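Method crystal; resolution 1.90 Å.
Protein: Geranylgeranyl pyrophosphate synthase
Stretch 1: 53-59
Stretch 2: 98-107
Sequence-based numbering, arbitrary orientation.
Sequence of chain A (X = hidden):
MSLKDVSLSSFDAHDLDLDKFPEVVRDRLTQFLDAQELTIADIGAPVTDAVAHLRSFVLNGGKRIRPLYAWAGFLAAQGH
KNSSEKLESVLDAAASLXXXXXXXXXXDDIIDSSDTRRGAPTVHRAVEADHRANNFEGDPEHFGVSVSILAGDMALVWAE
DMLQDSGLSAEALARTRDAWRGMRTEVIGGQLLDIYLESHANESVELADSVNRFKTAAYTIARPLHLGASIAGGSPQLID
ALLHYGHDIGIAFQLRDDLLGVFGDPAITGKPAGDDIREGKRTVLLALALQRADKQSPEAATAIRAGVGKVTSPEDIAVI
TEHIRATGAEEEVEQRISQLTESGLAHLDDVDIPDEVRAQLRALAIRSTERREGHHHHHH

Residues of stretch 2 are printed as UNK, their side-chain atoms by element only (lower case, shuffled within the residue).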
# COMPACT_ATOMS: atom_id res chain seq x y z
N HIS A 53 -9.22 13.93 6.10
CA HIS A 53 -8.04 14.57 5.55
C HIS A 53 -7.62 13.95 4.24
O HIS A 53 -7.22 14.66 3.29
CB HIS A 53 -6.89 14.51 6.57
CG HIS A 53 -7.08 15.42 7.74
ND1 HIS A 53 -7.36 16.76 7.60
CD2 HIS A 53 -7.04 15.18 9.08
CE1 HIS A 53 -7.49 17.31 8.80
NE2 HIS A 53 -7.30 16.38 9.71
N LEU A 54 -7.73 12.62 4.15
CA LEU A 54 -7.41 11.94 2.90
C LEU A 54 -8.44 12.34 1.83
O LEU A 54 -8.07 12.59 0.67
CB LEU A 54 -7.38 10.39 3.12
CG LEU A 54 -7.23 9.54 1.86
CD1 LEU A 54 -5.94 9.87 1.12
CD2 LEU A 54 -7.32 8.02 2.16
N ARG A 55 -9.71 12.39 2.22
CA ARG A 55 -10.80 12.78 1.33
C ARG A 55 -10.56 14.16 0.73
O ARG A 55 -10.68 14.33 -0.50
CB ARG A 55 -12.13 12.76 2.07
CG ARG A 55 -13.30 13.22 1.19
CD ARG A 55 -14.58 13.42 2.00
NE ARG A 55 -15.68 13.88 1.14
CZ ARG A 55 -16.70 13.11 0.77
NH1 ARG A 55 -16.79 11.85 1.20
NH2 ARG A 55 -17.65 13.60 -0.01
N SER A 56 -10.24 15.15 1.58
CA SER A 56 -9.92 16.49 1.08
C SER A 56 -8.77 16.46 0.09
O SER A 56 -8.81 17.15 -0.95
CB SER A 56 -9.58 17.47 2.21
OG SER A 56 -10.70 17.60 3.06
N PHE A 57 -7.73 15.69 0.41
CA PHE A 57 -6.55 15.65 -0.44
C PHE A 57 -6.87 15.07 -1.83
O PHE A 57 -6.43 15.60 -2.85
CB PHE A 57 -5.44 14.84 0.26
CG PHE A 57 -4.14 14.81 -0.47
CD1 PHE A 57 -3.30 15.93 -0.49
CD2 PHE A 57 -3.74 13.65 -1.12
CE1 PHE A 57 -2.07 15.90 -1.17
CE2 PHE A 57 -2.53 13.61 -1.82
CZ PHE A 57 -1.68 14.72 -1.84
N VAL A 58 -7.67 14.01 -1.85
CA VAL A 58 -8.01 13.29 -3.09
C VAL A 58 -8.98 14.13 -3.93
O VAL A 58 -8.86 14.23 -5.17
CB VAL A 58 -8.68 11.91 -2.71
CG1 VAL A 58 -9.32 11.23 -3.93
CG2 VAL A 58 -7.62 10.97 -2.09
N LEU A 59 -9.98 14.71 -3.25
CA LEU A 59 -11.01 15.45 -3.99
C LEU A 59 -10.58 16.84 -4.46
O LEU A 59 -11.06 17.31 -5.51
CB LEU A 59 -12.32 15.54 -3.22
CG LEU A 59 -13.04 14.23 -2.86
CD1 LEU A 59 -14.32 14.55 -2.08
CD2 LEU A 59 -13.34 13.36 -4.11
N UNK A 98 -6.44 7.62 -9.20
CA UNK A 98 -6.21 8.75 -8.28
C UNK A 98 -5.83 8.31 -6.87
O UNK A 98 -5.11 9.02 -6.15
c UNK A 98 -7.69 10.39 -9.49
o UNK A 98 -6.02 12.12 -9.08
c UNK A 98 -6.45 11.25 -9.87
o UNK A 98 -5.85 11.00 -10.91
c UNK A 98 -7.45 9.63 -8.19
N UNK A 99 -6.33 7.15 -6.44
CA UNK A 99 -5.91 6.65 -5.11
C UNK A 99 -4.46 6.17 -5.09
O UNK A 99 -3.76 6.34 -4.09
c UNK A 99 -6.87 5.57 -4.61
c UNK A 99 -10.44 7.04 -2.78
c UNK A 99 -9.35 5.77 -4.53
c UNK A 99 -9.22 7.36 -2.25
c UNK A 99 -8.06 6.90 -2.86
c UNK A 99 -10.52 6.22 -3.93
c UNK A 99 -8.11 6.11 -4.00
N UNK A 100 -4.01 5.57 -6.19
CA UNK A 100 -2.60 5.20 -6.30
C UNK A 100 -1.80 6.48 -6.21
O UNK A 100 -0.81 6.55 -5.46
c UNK A 100 -2.81 2.35 -8.92
c UNK A 100 -2.28 4.48 -7.61
c UNK A 100 -3.12 3.20 -7.68
c UNK A 100 -0.75 4.11 -7.66
N UNK A 101 -2.22 7.49 -6.97
CA UNK A 101 -1.46 8.75 -6.97
C UNK A 101 -1.49 9.44 -5.61
O UNK A 101 -0.49 10.08 -5.22
c UNK A 101 -2.01 9.68 -8.06
o UNK A 101 0.77 10.17 -8.65
c UNK A 101 0.03 11.18 -8.54
c UNK A 101 -1.41 11.10 -8.08
n UNK A 101 0.47 12.41 -8.80
N UNK A 102 -2.63 9.37 -4.91
CA UNK A 102 -2.70 9.95 -3.58
C UNK A 102 -1.65 9.29 -2.68
O UNK A 102 -0.93 9.99 -1.95
c UNK A 102 -4.07 9.81 -2.98
N UNK A 103 -1.56 7.95 -2.72
CA UNK A 103 -0.55 7.26 -1.89
C UNK A 103 0.85 7.71 -2.29
O UNK A 103 1.68 7.99 -1.42
s UNK A 103 0.59 4.83 -1.00
c UNK A 103 -0.64 5.73 -2.05
N UNK A 104 1.12 7.73 -3.59
CA UNK A 104 2.42 8.14 -4.08
C UNK A 104 2.83 9.53 -3.55
O UNK A 104 3.95 9.72 -3.07
c UNK A 104 2.41 8.16 -5.66
N UNK A 105 1.91 10.50 -3.63
CA UNK A 105 2.22 11.88 -3.21
C UNK A 105 2.40 11.98 -1.69
O UNK A 105 3.30 12.68 -1.22
c UNK A 105 1.97 13.87 -5.79
c UNK A 105 0.86 13.06 -5.17
c UNK A 105 1.12 12.86 -3.67
c UNK A 105 -0.46 13.82 -5.37
N UNK A 106 1.53 11.29 -0.94
CA UNK A 106 1.59 11.31 0.52
C UNK A 106 2.90 10.67 1.00
O UNK A 106 3.63 11.27 1.81
c UNK A 106 -2.23 10.81 1.06
c UNK A 106 0.34 10.66 1.15
c UNK A 106 0.52 10.47 2.66
c UNK A 106 -0.88 11.52 0.84
N UNK A 107 3.20 9.47 0.49
CA UNK A 107 4.47 8.81 0.83
C UNK A 107 5.73 9.55 0.33
O UNK A 107 6.73 9.63 1.08
n UNK A 107 3.43 5.11 0.99
c UNK A 107 3.55 6.47 1.19
c UNK A 107 2.61 4.61 1.90
c UNK A 107 4.44 7.34 0.36
c UNK A 107 2.77 6.77 2.26
n UNK A 107 2.21 5.59 2.70

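Position 98 carries three side-chain carbons, the last bearing two oxygens, the pattern of a carboxylate at the end of a two-carbon linker. CA-to-CB points toward stretch 1, yet the side chain makes no close contact: its nearest approach is the 4.9 Å between CB of 98 and V58 CG1. Its chi1 and chi2 are both m. This is E98; one carboxylate oxygen is hydrogen-bonded elsewhere in the structure.

Position 99 has one carbon followed by a ring of six carbons, with no heteroatom. CA-to-CB points sideways, but the ring reaches back to the neighbouring helix, where one of its carbons approaches V58 CG2. An all-carbon ring without a hydroxyl is F99, and F99 CE1 lies 4.0 Å from V58 CG2.

Position 100 shows four carbons, forked at the first, one arm two carbons long. Branching at CB with unequal arms identifies I100. It is out of reach of stretch 1 and takes no part in the contact.

At position 101 three carbons end in one oxygen and one nitrogen, a carboxamide. The side chain, directed sideways at its root, makes no contact with stretch 1. It is Q101, whose OE1 is hydrogen-bonded elsewhere.

Position 102 has a single side-chain carbon, directed toward stretch 1. This CB sits 3.8 Å from V58 CG2 and 4.3 Å from F57 CE2, and the backbone O of 102 is 4.0 Å from the same F57 CE2. One carbon alone means A102.

The side chain at position 103 is one carbon and one sulfur, and CA-to-CB points away from stretch 1; the residue is C103, with chi1 t.

Position 104 again has one side-chain carbon, out of reach of the other stretch, and is A104.

Position 105 has four carbons forked at the second, so the branch lies beyond CB. That CB of 105 approaches F57 CZ at 3.8 Å, near the plane of the ring and at its edge. The residue is L105, with chi1 m and chi2 t.

Position 106 repeats the four-carbon pattern forked at the first, one arm being two carbons long. That longer arm touches both F57 CE2 and L54 CD1. This is I106: its CG1 lies 3.8 Å from F57 CE2, and its CD1 lies 3.8 Å from L54 CD1.

Position 107 presents one carbon and a five-membered ring of three carbons and two nitrogens, an imidazole. It is H107, out of reach of stretch 1, with both ring nitrogens hydrogen-bonded elsewhere.

The contact is a crossing of two helices, their axes 10.2 Å apart at closest approach and their directions 110° apart. The backbones come nearest at V58 and A102, whose CA atoms are 6.3 Å apart; the single methyl of A102 occupies little space at this point and packs directly on V58. Positions 98, 102 and the neighbouring pair 105 and 106, which follow 102 by three and four, all direct CB toward stretch 1, as expected for one helical face. No hydrogen bond crosses the interface; the close side-chain contacts, made around V58, F57 and L54, are apolar, and the two stretches together bury 334 Å².

Stretch 2 (98-107) EFIQACALIH
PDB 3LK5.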